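Local coordinates for aminopeptidase N family protein (Idiomarina loihiensis L2TR, PDB 4FGM) that binds a zinc ion in a peptidase-type site and probably acts as an aminopeptidase of the M61 family, at residues Lys406-Trp409 and His410-Lys414; Thr283-Lys287 and Ala288-Tyr292; Thr423-Asn426 and Trp427-Tyr431. All coordinates share one frame; numbering follows the deposited sequence.

Contact 1: Lys406-Trp409 and His410-Lys414; sequences KELW and HEFGK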
ATOM      1  N   LYS A 406       6.610  17.856   9.367  1.00 46.44           N
ATOM      2  CA  LYS A 406       7.262  17.811  10.676  1.00 53.13           C
ATOM      3  C   LYS A 406       6.381  18.499  11.715  1.00 58.91           C
ATOM      4  O   LYS A 406       6.016  17.914  12.740  1.00 58.18           O
ATOM      5  CB  LYS A 406       8.616  18.529  10.628  1.00 51.92           C
ATOM      6  CG  LYS A 406       9.329  18.585  11.979  1.00 53.19           C
ATOM      7  CD  LYS A 406      10.315  19.743  12.060  1.00 60.46           C
ATOM      8  CE  LYS A 406       9.699  20.958  12.751  1.00 75.72           C
ATOM      9  NZ  LYS A 406       9.543  20.773  14.230  1.00 82.58           N
ATOM     10  N   GLU A 407       6.045  19.754  11.433  1.00 56.89           N
ATOM     11  CA  GLU A 407       5.221  20.551  12.327  1.00 57.42           C
ATOM     12  C   GLU A 407       3.844  19.943  12.558  1.00 53.97           C
ATOM     13  O   GLU A 407       3.386  19.864  13.701  1.00 50.39           O
ATOM     14  CB  GLU A 407       5.108  21.976  11.785  1.00 61.93           C
ATOM     15  CG  GLU A 407       6.430  22.736  11.857  1.00 72.59           C
ATOM     16  CD  GLU A 407       6.373  24.096  11.192  1.00 84.37           C
ATOM     17  OE1 GLU A 407       5.282  24.701  11.174  1.00 89.75           O
ATOM     18  OE2 GLU A 407       7.423  24.569  10.700  1.00 87.31           O
ATOM     19  N   LEU A 408       3.182  19.501  11.492  1.00 51.07           N
ATOM     20  CA  LEU A 408       1.866  18.895  11.662  1.00 50.96           C
ATOM     21  C   LEU A 408       1.982  17.663  12.545  1.00 53.69           C
ATOM     22  O   LEU A 408       1.083  17.369  13.330  1.00 54.24           O
ATOM     23  CB  LEU A 408       1.253  18.510  10.313  1.00 53.41           C
ATOM     24  CG  LEU A 408       0.630  19.651   9.504  1.00 50.74           C
ATOM     25  CD1 LEU A 408       0.215  19.143   8.130  1.00 46.78           C
ATOM     26  CD2 LEU A 408      -0.570  20.206  10.249  1.00 48.09           C
ATOM     27  N   TRP A 409       3.097  16.948  12.431  1.00 57.25           N
ATOM     28  CA  TRP A 409       3.280  15.754  13.242  1.00 53.37           C
ATOM     29  C   TRP A 409       3.445  16.085  14.724  1.00 51.04           C
ATOM     30  O   TRP A 409       2.862  15.418  15.578  1.00 46.32           O
ATOM     31  CB  TRP A 409       4.491  14.936  12.782  1.00 55.31           C
ATOM     32  CG  TRP A 409       4.607  13.671  13.577  1.00 54.57           C
ATOM     33  CD1 TRP A 409       3.818  12.557  13.469  1.00 54.68           C
ATOM     34  CD2 TRP A 409       5.472  13.438  14.693  1.00 55.19           C
ATOM     35  NE1 TRP A 409       4.132  11.654  14.453  1.00 53.57           N
ATOM     36  CE2 TRP A 409       5.141  12.170  15.223  1.00 52.57           C
ATOM     37  CE3 TRP A 409       6.487  14.186  15.307  1.00 51.89           C
ATOM     38  CZ2 TRP A 409       5.794  11.627  16.334  1.00 58.91           C
ATOM     39  CZ3 TRP A 409       7.135  13.647  16.412  1.00 53.63           C
ATOM     40  CH2 TRP A 409       6.782  12.380  16.916  1.00 56.50           C
ATOM     41  N   HIS A 410       4.245  17.100  15.031  1.00 47.86           N
ATOM     42  CA  HIS A 410       4.453  17.483  16.429  1.00 56.53           C
ATOM     43  C   HIS A 410       3.186  18.053  17.057  1.00 53.93           C
ATOM     44  O   HIS A 410       2.933  17.869  18.248  1.00 51.38           O
ATOM     45  CB  HIS A 410       5.582  18.504  16.535  1.00 51.62           C
ATOM     46  CG  HIS A 410       6.948  17.901  16.423  1.00 52.84           C
ATOM     47  ND1 HIS A 410       7.513  17.150  17.430  1.00 47.91           N
ATOM     48  CD2 HIS A 410       7.856  17.930  15.419  1.00 51.34           C
ATOM     49  CE1 HIS A 410       8.712  16.742  17.054  1.00 50.39           C
ATOM     50  NE2 HIS A 410       8.943  17.201  15.837  1.00 51.55           N
ATOM     51  N   GLU A 411       2.378  18.729  16.248  1.00 52.59           N
ATOM     52  CA  GLU A 411       1.147  19.322  16.745  1.00 56.73           C
ATOM     53  C   GLU A 411       0.010  18.334  16.947  1.00 58.77           C
ATOM     54  O   GLU A 411      -0.573  18.257  18.027  1.00 61.17           O
ATOM     55  CB  GLU A 411       0.662  20.422  15.799  1.00 61.82           C
ATOM     56  CG  GLU A 411       1.310  21.771  16.011  1.00 69.30           C
ATOM     57  CD  GLU A 411       0.571  22.882  15.285  1.00 74.50           C
ATOM     58  OE1 GLU A 411      -0.673  22.965  15.424  1.00 66.13           O
ATOM     59  OE2 GLU A 411       1.234  23.674  14.582  1.00 81.75           O
ATOM     60  N   PHE A 412      -0.300  17.570  15.906  1.00 53.04           N
ATOM     61  CA  PHE A 412      -1.416  16.641  15.970  1.00 50.39           C
ATOM     62  C   PHE A 412      -1.059  15.168  16.052  1.00 52.25           C
ATOM     63  O   PHE A 412      -1.899  14.353  16.433  1.00 49.65           O
ATOM     64  CB  PHE A 412      -2.320  16.884  14.763  1.00 55.75           C
ATOM     65  CG  PHE A 412      -2.741  18.317  14.606  1.00 62.26           C
ATOM     66  CD1 PHE A 412      -3.695  18.872  15.458  1.00 67.83           C
ATOM     67  CD2 PHE A 412      -2.160  19.124  13.631  1.00 61.56           C
ATOM     68  CE1 PHE A 412      -4.069  20.204  15.338  1.00 65.83           C
ATOM     69  CE2 PHE A 412      -2.528  20.465  13.503  1.00 62.47           C
ATOM     70  CZ  PHE A 412      -3.484  21.005  14.360  1.00 63.53           C
ATOM     71  N   GLY A 413       0.178  14.828  15.697  1.00 50.91           N
ATOM     72  CA  GLY A 413       0.596  13.437  15.730  1.00 51.90           C
ATOM     73  C   GLY A 413       1.195  12.991  17.048  1.00 53.57           C
ATOM     74  O   GLY A 413       0.647  12.127  17.731  1.00 50.33           O
ATOM     75  N   LYS A 414       2.326  13.582  17.411  1.00 60.48           N
ATOM     76  CA  LYS A 414       2.999  13.236  18.655  1.00 60.62           C
ATOM     77  C   LYS A 414       2.050  13.360  19.848  1.00 58.34           C
ATOM     78  O   LYS A 414       2.226  12.691  20.865  1.00 58.64           O
ATOM     79  CB  LYS A 414       4.207  14.152  18.881  1.00 63.84           C
ATOM     80  CG  LYS A 414       5.128  13.639  19.969  1.00 67.96           C
ATOM     81  CD  LYS A 414       5.727  14.743  20.827  1.00 77.69           C
ATOM     82  CE  LYS A 414       6.859  15.475  20.140  1.00 78.52           C
ATOM     83  NZ  LYS A 414       7.789  16.076  21.148  1.00 70.79           N
TER
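W409 and H410 pack their rings edge-to-face: the six-membered ring of W409 turns its edge to the imidazole face, with centroids 4.9 Å apart and planes at 72°. The nearest ring atoms are W409 CZ3 and H410 CE1, at 3.5 Å. Different first torsions accompany this meeting. W409 sends CG anti to its own nitrogen (chi1 -177°), whereas H410 holds CG beside the backbone N (chi1 -77°), and the two rings converge on one flank. K406 comes up to the imidazole alone, its bent chain bringing NZ to 3.5 Å from H410 CD2 while its CG lies at the imidazole edge; H410 NE2 itself is hydrogen-bonded to the carbonyl of F215. All this lies on the last turns of helix 401-413, where i to i+4 bonds such as F412 N to L408 O (2.9 Å) give way to a wider pi-type turn. There W409 O accepts a bond from K414 N at 2.6 Å and a weak one from G413 N. The widened turn also carries K414 over one indole face, where its CB makes a CH-pi contact 3.8 Å from the centroid of the W409 six-membered ring. Beyond that contact the lysine chain bends, and NZ forms a salt bridge with E217. Elsewhere on the helix surface L408 CD2 rests 3.8 Å from F412 CE2, an apolar contact.

Contact 2: Thr283-Lys287 and Ala288-Tyr292; sequences TLKPK and AFLPY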
ATOM      1  N   THR A 283       0.740   7.536  13.925  1.00 43.89           N
ATOM      2  CA  THR A 283       0.676   8.430  15.082  1.00 45.40           C
ATOM      3  C   THR A 283      -0.156   9.653  14.711  1.00 53.48           C
ATOM      4  O   THR A 283      -1.096  10.006  15.424  1.00 58.74           O
ATOM      5  CB  THR A 283       2.077   8.842  15.563  1.00 45.25           C
ATOM      6  OG1 THR A 283       2.922   9.118  14.437  1.00 48.33           O
ATOM      7  CG2 THR A 283       2.684   7.726  16.404  1.00 38.02           C
ATOM      8  N   LEU A 284       0.192  10.302  13.603  1.00 50.80           N
ATOM      9  CA  LEU A 284      -0.581  11.441  13.112  1.00 48.04           C
ATOM     10  C   LEU A 284      -1.665  10.715  12.313  1.00 47.09           C
ATOM     11  O   LEU A 284      -1.345   9.944  11.411  1.00 45.72           O
ATOM     12  CB  LEU A 284       0.267  12.308  12.168  1.00 47.99           C
ATOM     13  CG  LEU A 284      -0.121  13.764  11.854  1.00 51.45           C
ATOM     14  CD1 LEU A 284      -0.035  13.976  10.356  1.00 46.69           C
ATOM     15  CD2 LEU A 284      -1.516  14.095  12.360  1.00 53.37           C
ATOM     16  N   LYS A 285      -2.933  10.928  12.644  1.00 44.87           N
ATOM     17  CA  LYS A 285      -4.008  10.244  11.934  1.00 38.49           C
ATOM     18  C   LYS A 285      -5.331  10.976  12.106  1.00 43.27           C
ATOM     19  O   LYS A 285      -5.441  11.862  12.950  1.00 50.96           O
ATOM     20  CB  LYS A 285      -4.143   8.808  12.460  1.00 40.03           C
ATOM     21  CG  LYS A 285      -4.818   8.701  13.822  1.00 44.43           C
ATOM     22  CD  LYS A 285      -4.791   7.270  14.366  1.00 47.68           C
ATOM     23  CE  LYS A 285      -3.398   6.903  14.872  1.00 53.09           C
ATOM     24  NZ  LYS A 285      -3.345   5.547  15.510  1.00 51.84           N
ATOM     25  N   PRO A 286      -6.353  10.629  11.294  1.00 44.30           N
ATOM     26  CA  PRO A 286      -7.646  11.309  11.436  1.00 40.90           C
ATOM     27  C   PRO A 286      -8.354  10.884  12.724  1.00 50.04           C
ATOM     28  O   PRO A 286      -8.153   9.771  13.218  1.00 54.20           O
ATOM     29  CB  PRO A 286      -8.404  10.888  10.177  1.00 43.60           C
ATOM     30  CG  PRO A 286      -7.847   9.536   9.880  1.00 45.65           C
ATOM     31  CD  PRO A 286      -6.366   9.696  10.150  1.00 38.27           C
ATOM     32  N   LYS A 287      -9.179  11.776  13.263  1.00 55.02           N
ATOM     33  CA  LYS A 287      -9.899  11.498  14.496  1.00 52.84           C
ATOM     34  C   LYS A 287     -10.827  10.300  14.364  1.00 47.51           C
ATOM     35  O   LYS A 287     -11.107   9.612  15.345  1.00 47.51           O
ATOM     36  CB  LYS A 287     -10.686  12.737  14.933  1.00 50.74           C
ATOM     37  CG  LYS A 287      -9.776  13.929  15.189  1.00 57.36           C
ATOM     38  CD  LYS A 287     -10.464  15.056  15.946  1.00 63.08           C
ATOM     39  CE  LYS A 287      -9.488  16.207  16.179  1.00 65.31           C
ATOM     40  NZ  LYS A 287     -10.049  17.275  17.049  1.00 68.46           N
ATOM     41  N   ALA A 288     -11.293  10.046  13.148  1.00 42.08           N
ATOM     42  CA  ALA A 288     -12.185   8.917  12.902  1.00 46.67           C
ATOM     43  C   ALA A 288     -11.487   7.600  13.234  1.00 52.15           C
ATOM     44  O   ALA A 288     -12.140   6.576  13.403  1.00 53.36           O
ATOM     45  CB  ALA A 288     -12.642   8.921  11.446  1.00 45.18           C
ATOM     46  N   PHE A 289     -10.160   7.636  13.332  1.00 55.09           N
ATOM     47  CA  PHE A 289      -9.369   6.446  13.653  1.00 54.16           C
ATOM     48  C   PHE A 289      -8.897   6.471  15.120  1.00 59.39           C
ATOM     49  O   PHE A 289      -8.013   5.703  15.510  1.00 59.32           O
ATOM     50  CB  PHE A 289      -8.143   6.345  12.722  1.00 41.40           C
ATOM     51  CG  PHE A 289      -8.472   6.033  11.279  1.00 49.45           C
ATOM     52  CD1 PHE A 289      -9.779   5.766  10.876  1.00 49.12           C
ATOM     53  CD2 PHE A 289      -7.457   5.996  10.320  1.00 49.33           C
ATOM     54  CE1 PHE A 289     -10.068   5.466   9.545  1.00 46.59           C
ATOM     55  CE2 PHE A 289      -7.736   5.698   8.984  1.00 46.28           C
ATOM     56  CZ  PHE A 289      -9.046   5.433   8.599  1.00 50.97           C
ATOM     57  N   LEU A 290      -9.488   7.355  15.921  1.00 52.98           N
ATOM     58  CA  LEU A 290      -9.135   7.485  17.332  1.00 51.21           C
ATOM     59  C   LEU A 290     -10.360   7.361  18.242  1.00 54.66           C
ATOM     60  O   LEU A 290     -10.957   8.363  18.629  1.00 60.88           O
ATOM     61  CB  LEU A 290      -8.449   8.835  17.576  1.00 48.90           C
ATOM     62  CG  LEU A 290      -7.056   9.013  16.964  1.00 52.19           C
ATOM     63  CD1 LEU A 290      -6.644  10.482  17.029  1.00 46.85           C
ATOM     64  CD2 LEU A 290      -6.052   8.131  17.706  1.00 53.18           C
ATOM     65  N   PRO A 291     -10.729   6.125  18.622  1.00 52.57           N
ATOM     66  CA  PRO A 291     -10.068   4.869  18.256  1.00 52.28           C
ATOM     67  C   PRO A 291     -10.639   4.258  16.970  1.00 49.61           C
ATOM     68  O   PRO A 291     -11.540   4.824  16.350  1.00 53.95           O
ATOM     69  CB  PRO A 291     -10.349   3.993  19.464  1.00 49.52           C
ATOM     70  CG  PRO A 291     -11.795   4.342  19.737  1.00 52.85           C
ATOM     71  CD  PRO A 291     -11.829   5.870  19.573  1.00 52.38           C
ATOM     72  N   TYR A 292     -10.103   3.104  16.580  1.00 46.87           N
ATOM     73  CA  TYR A 292     -10.575   2.393  15.396  1.00 49.39           C
ATOM     74  C   TYR A 292     -11.849   1.617  15.733  1.00 49.84           C
ATOM     75  O   TYR A 292     -11.982   1.073  16.832  1.00 51.01           O
ATOM     76  CB  TYR A 292      -9.530   1.377  14.902  1.00 46.77           C
ATOM     77  CG  TYR A 292      -8.364   1.950  14.130  1.00 44.58           C
ATOM     78  CD1 TYR A 292      -7.136   2.173  14.743  1.00 45.79           C
ATOM     79  CD2 TYR A 292      -8.495   2.279  12.779  1.00 41.26           C
ATOM     80  CE1 TYR A 292      -6.064   2.715  14.035  1.00 47.93           C
ATOM     81  CE2 TYR A 292      -7.432   2.820  12.057  1.00 45.20           C
ATOM     82  CZ  TYR A 292      -6.218   3.037  12.691  1.00 51.32           C
ATOM     83  OH  TYR A 292      -5.169   3.588  11.983  1.00 56.25           O
TER
HETATM   84  O   HOH W   1      -5.809   4.714  16.736  1.00 46.23           O
HETATM   85  O   HOH W   2      -2.806   4.096  13.190  1.00 48.66           O
HETATM   86  O   HOH W   3     -13.082   9.100  16.881  1.00 54.52           O
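P286 lays its CG over one face of the F289 ring, 3.9 Å from the ring centroid and 24° off the normal. This CH-pi contact sits on a short 3-10 turn in the loop between helix 262-277 and helix 303-306 of the M61 peptidase domain. Two i to i+3 bonds define the turn, F289 N to P286 O at 2.9 Å and L290 N to K287 O at 2.8 Å. On its opposite face the F289 ring meets CE2 of Y292, so the phenyl is held between proline and tyrosine. Here the packing is close and F289 is buried, with P286 also against Y306 and Q302.

The other side is wetter. K285 takes chi1 of 75°, placing CG between its backbone N and carbonyl carbon, and the chain then passes across L290, with CD 3.7 Å from L290 CD2. Its ammonium makes a weak bond to K282 O and reaches two waters: one molecule links NZ to F289 O, a second links NZ to Y292 OH. Replacing K285 with alanine would probably leave both waters without their shared ammonium partner and uncover the flank of L290. On the exposed K287 side, another water donates to K287 O and also to L290 O, at 2.6 and 2.8 Å from those two carbonyl oxygens.

Contact 3: Thr423-Asn426 and Trp427-Tyr431; sequences TVIN and WLNQY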
ATOM      1  N   THR A 423      -8.638  20.256   8.990  1.00 47.80           N
ATOM      2  CA  THR A 423      -7.465  20.648   9.769  1.00 46.64           C
ATOM      3  C   THR A 423      -6.272  21.128   8.951  1.00 52.97           C
ATOM      4  O   THR A 423      -5.751  22.217   9.191  1.00 59.42           O
ATOM      5  CB  THR A 423      -6.982  19.491  10.674  1.00 48.11           C
ATOM      6  OG1 THR A 423      -8.004  19.168  11.628  1.00 49.35           O
ATOM      7  CG2 THR A 423      -5.699  19.886  11.412  1.00 40.72           C
ATOM      8  N   VAL A 424      -5.831  20.319   7.993  1.00 53.29           N
ATOM      9  CA  VAL A 424      -4.674  20.679   7.180  1.00 51.33           C
ATOM     10  C   VAL A 424      -4.844  21.959   6.356  1.00 52.80           C
ATOM     11  O   VAL A 424      -3.947  22.802   6.333  1.00 50.99           O
ATOM     12  CB  VAL A 424      -4.266  19.509   6.244  1.00 50.58           C
ATOM     13  CG1 VAL A 424      -3.125  19.936   5.322  1.00 45.90           C
ATOM     14  CG2 VAL A 424      -3.823  18.318   7.080  1.00 49.14           C
ATOM     15  N   ILE A 425      -5.980  22.124   5.682  1.00 54.36           N
ATOM     16  CA  ILE A 425      -6.166  23.336   4.887  1.00 56.81           C
ATOM     17  C   ILE A 425      -6.237  24.574   5.791  1.00 59.72           C
ATOM     18  O   ILE A 425      -5.614  25.599   5.495  1.00 54.27           O
ATOM     19  CB  ILE A 425      -7.432  23.258   3.988  1.00 51.04           C
ATOM     20  CG1 ILE A 425      -7.396  24.395   2.962  1.00 52.71           C
ATOM     21  CG2 ILE A 425      -8.699  23.342   4.829  1.00 52.31           C
ATOM     22  CD1 ILE A 425      -8.555  24.385   1.981  1.00 56.57           C
ATOM     23  N   ASN A 426      -6.975  24.478   6.897  1.00 59.45           N
ATOM     24  CA  ASN A 426      -7.079  25.596   7.826  1.00 58.97           C
ATOM     25  C   ASN A 426      -5.715  25.906   8.429  1.00 61.20           C
ATOM     26  O   ASN A 426      -5.357  27.071   8.609  1.00 66.91           O
ATOM     27  CB  ASN A 426      -8.075  25.278   8.935  1.00 56.34           C
ATOM     28  CG  ASN A 426      -9.508  25.254   8.441  1.00 63.92           C
ATOM     29  OD1 ASN A 426     -10.422  24.920   9.184  1.00 71.10           O
ATOM     30  ND2 ASN A 426      -9.708  25.615   7.180  1.00 56.07           N
ATOM     31  N   TRP A 427      -4.951  24.858   8.726  1.00 58.08           N
ATOM     32  CA  TRP A 427      -3.619  25.018   9.302  1.00 61.75           C
ATOM     33  C   TRP A 427      -2.745  25.820   8.338  1.00 62.02           C
ATOM     34  O   TRP A 427      -1.917  26.627   8.755  1.00 58.10           O
ATOM     35  CB  TRP A 427      -2.980  23.650   9.556  1.00 59.29           C
ATOM     36  CG  TRP A 427      -1.709  23.712  10.340  1.00 53.02           C
ATOM     37  CD1 TRP A 427      -1.582  23.713  11.698  1.00 52.85           C
ATOM     38  CD2 TRP A 427      -0.379  23.808   9.813  1.00 51.77           C
ATOM     39  NE1 TRP A 427      -0.255  23.801  12.052  1.00 53.19           N
ATOM     40  CE2 TRP A 427       0.503  23.859  10.916  1.00 56.62           C
ATOM     41  CE3 TRP A 427       0.152  23.851   8.519  1.00 54.63           C
ATOM     42  CZ2 TRP A 427       1.891  23.958  10.760  1.00 56.46           C
ATOM     43  CZ3 TRP A 427       1.537  23.948   8.365  1.00 54.75           C
ATOM     44  CH2 TRP A 427       2.386  23.997   9.480  1.00 58.73           C
ATOM     45  N   LEU A 428      -2.932  25.594   7.042  1.00 65.59           N
ATOM     46  CA  LEU A 428      -2.160  26.311   6.037  1.00 61.73           C
ATOM     47  C   LEU A 428      -2.731  27.712   5.806  1.00 61.70           C
ATOM     48  O   LEU A 428      -1.984  28.659   5.553  1.00 67.41           O
ATOM     49  CB  LEU A 428      -2.136  25.519   4.726  1.00 58.33           C
ATOM     50  CG  LEU A 428      -1.327  24.217   4.764  1.00 52.62           C
ATOM     51  CD1 LEU A 428      -1.704  23.321   3.586  1.00 45.56           C
ATOM     52  CD2 LEU A 428       0.151  24.546   4.749  1.00 52.49           C
ATOM     53  N   ASN A 429      -4.051  27.849   5.905  1.00 63.50           N
ATOM     54  CA  ASN A 429      -4.689  29.148   5.704  1.00 70.72           C
ATOM     55  C   ASN A 429      -4.421  30.132   6.845  1.00 80.11           C
ATOM     56  O   ASN A 429      -4.676  31.332   6.712  1.00 82.73           O
ATOM     57  CB  ASN A 429      -6.199  28.988   5.505  1.00 70.63           C
ATOM     58  CG  ASN A 429      -6.550  28.467   4.120  1.00 75.51           C
ATOM     59  OD1 ASN A 429      -5.728  28.517   3.201  1.00 79.53           O
ATOM     60  ND2 ASN A 429      -7.777  27.975   3.960  1.00 70.29           N
ATOM     61  N   GLN A 430      -3.914  29.625   7.965  1.00 77.37           N
ATOM     62  CA  GLN A 430      -3.598  30.468   9.108  1.00 77.09           C
ATOM     63  C   GLN A 430      -2.087  30.483   9.321  1.00 73.21           C
ATOM     64  O   GLN A 430      -1.611  30.764  10.421  1.00 77.84           O
ATOM     65  CB  GLN A 430      -4.304  29.961  10.371  1.00 84.48           C
ATOM     66  CG  GLN A 430      -5.837  30.159  10.414  1.00 90.93           C
ATOM     67  CD  GLN A 430      -6.273  31.612  10.639  1.00 93.32           C
ATOM     68  OE1 GLN A 430      -5.652  32.353  11.407  1.00100.15           O
ATOM     69  NE2 GLN A 430      -7.363  32.012   9.985  1.00 83.94           N
ATOM     70  N   TYR A 431      -1.338  30.172   8.263  1.00 68.63           N
ATOM     71  CA  TYR A 431       0.127  30.163   8.313  1.00 66.23           C
ATOM     72  C   TYR A 431       0.590  31.469   7.667  1.00 71.17           C
ATOM     73  O   TYR A 431       0.286  31.740   6.504  1.00 72.50           O
ATOM     74  CB  TYR A 431       0.694  28.972   7.531  1.00 67.98           C
ATOM     75  CG  TYR A 431       2.119  28.597   7.904  1.00 71.60           C
ATOM     76  CD1 TYR A 431       2.377  27.543   8.784  1.00 70.40           C
ATOM     77  CD2 TYR A 431       3.208  29.305   7.392  1.00 75.23           C
ATOM     78  CE1 TYR A 431       3.680  27.202   9.142  1.00 70.99           C
ATOM     79  CE2 TYR A 431       4.518  28.972   7.747  1.00 72.42           C
ATOM     80  CZ  TYR A 431       4.746  27.921   8.623  1.00 72.91           C
ATOM     81  OH  TYR A 431       6.034  27.595   8.986  1.00 73.08           O
TER
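W427 N reaches back to T423 O at 2.8 Å, the first i to i+4 bond of the short helix 423-429, and W427 CB comes to 3.1 Å of T423 O. With chi1 at -171°, CG of W427 lies anti to its nitrogen and the indole swings off this helix, onto V404, E407 and L408 of helix 401-413; its NE1 is bonded to E411. L428 follows with a bond from its N to V424 O and a weak second one to I425 O. Its side chain runs alongside that of V424, pointing the same way, and CD1 lies 4.1 Å from V424 CG1, a light apolar touch. Both residues are buried, and L428 continues onto I434 and I436 beyond the helix. N429 N then bonds to I425 O at 2.8 Å. The asparagine side chain crosses I425 obliquely, its ND2 3.7 Å from I425 CG1, while I425 itself packs on L440 and K441 of helix 437-445. Q430 is the first residue to leave helical backbone angles (phi -113°, psi 22°), and a weak bond ties its N to N426 O. Y431 has already turned away to pack on E407 and L399, but its backbone N still bonds to L428 O, at 3.2 Å.

In the fold
Contact 1 lies between the other two and touches both. Toward contact 2, W409 NE1 makes a probable hydrogen bond of 2.8 Å to T283 OG1, and L284 packs on W409, F412 and G413, with L284 CB 3.8 Å from G413 CA. Toward contact 3, E411 OE2 and W427 NE1 are 2.9 Å apart, a probable hydrogen bond, and L408 CD2 meets W427 CD2 at 3.6 Å. Contacts 2 and 3 do not touch; their nearest atoms are about 6 Å apart. Contact 2 lies near the zinc site but not in it: the F289 side chain is about 8 Å from that of zinc ligand E307, about 10 Å from bound maleic acid and about 11 Å from the zinc ion.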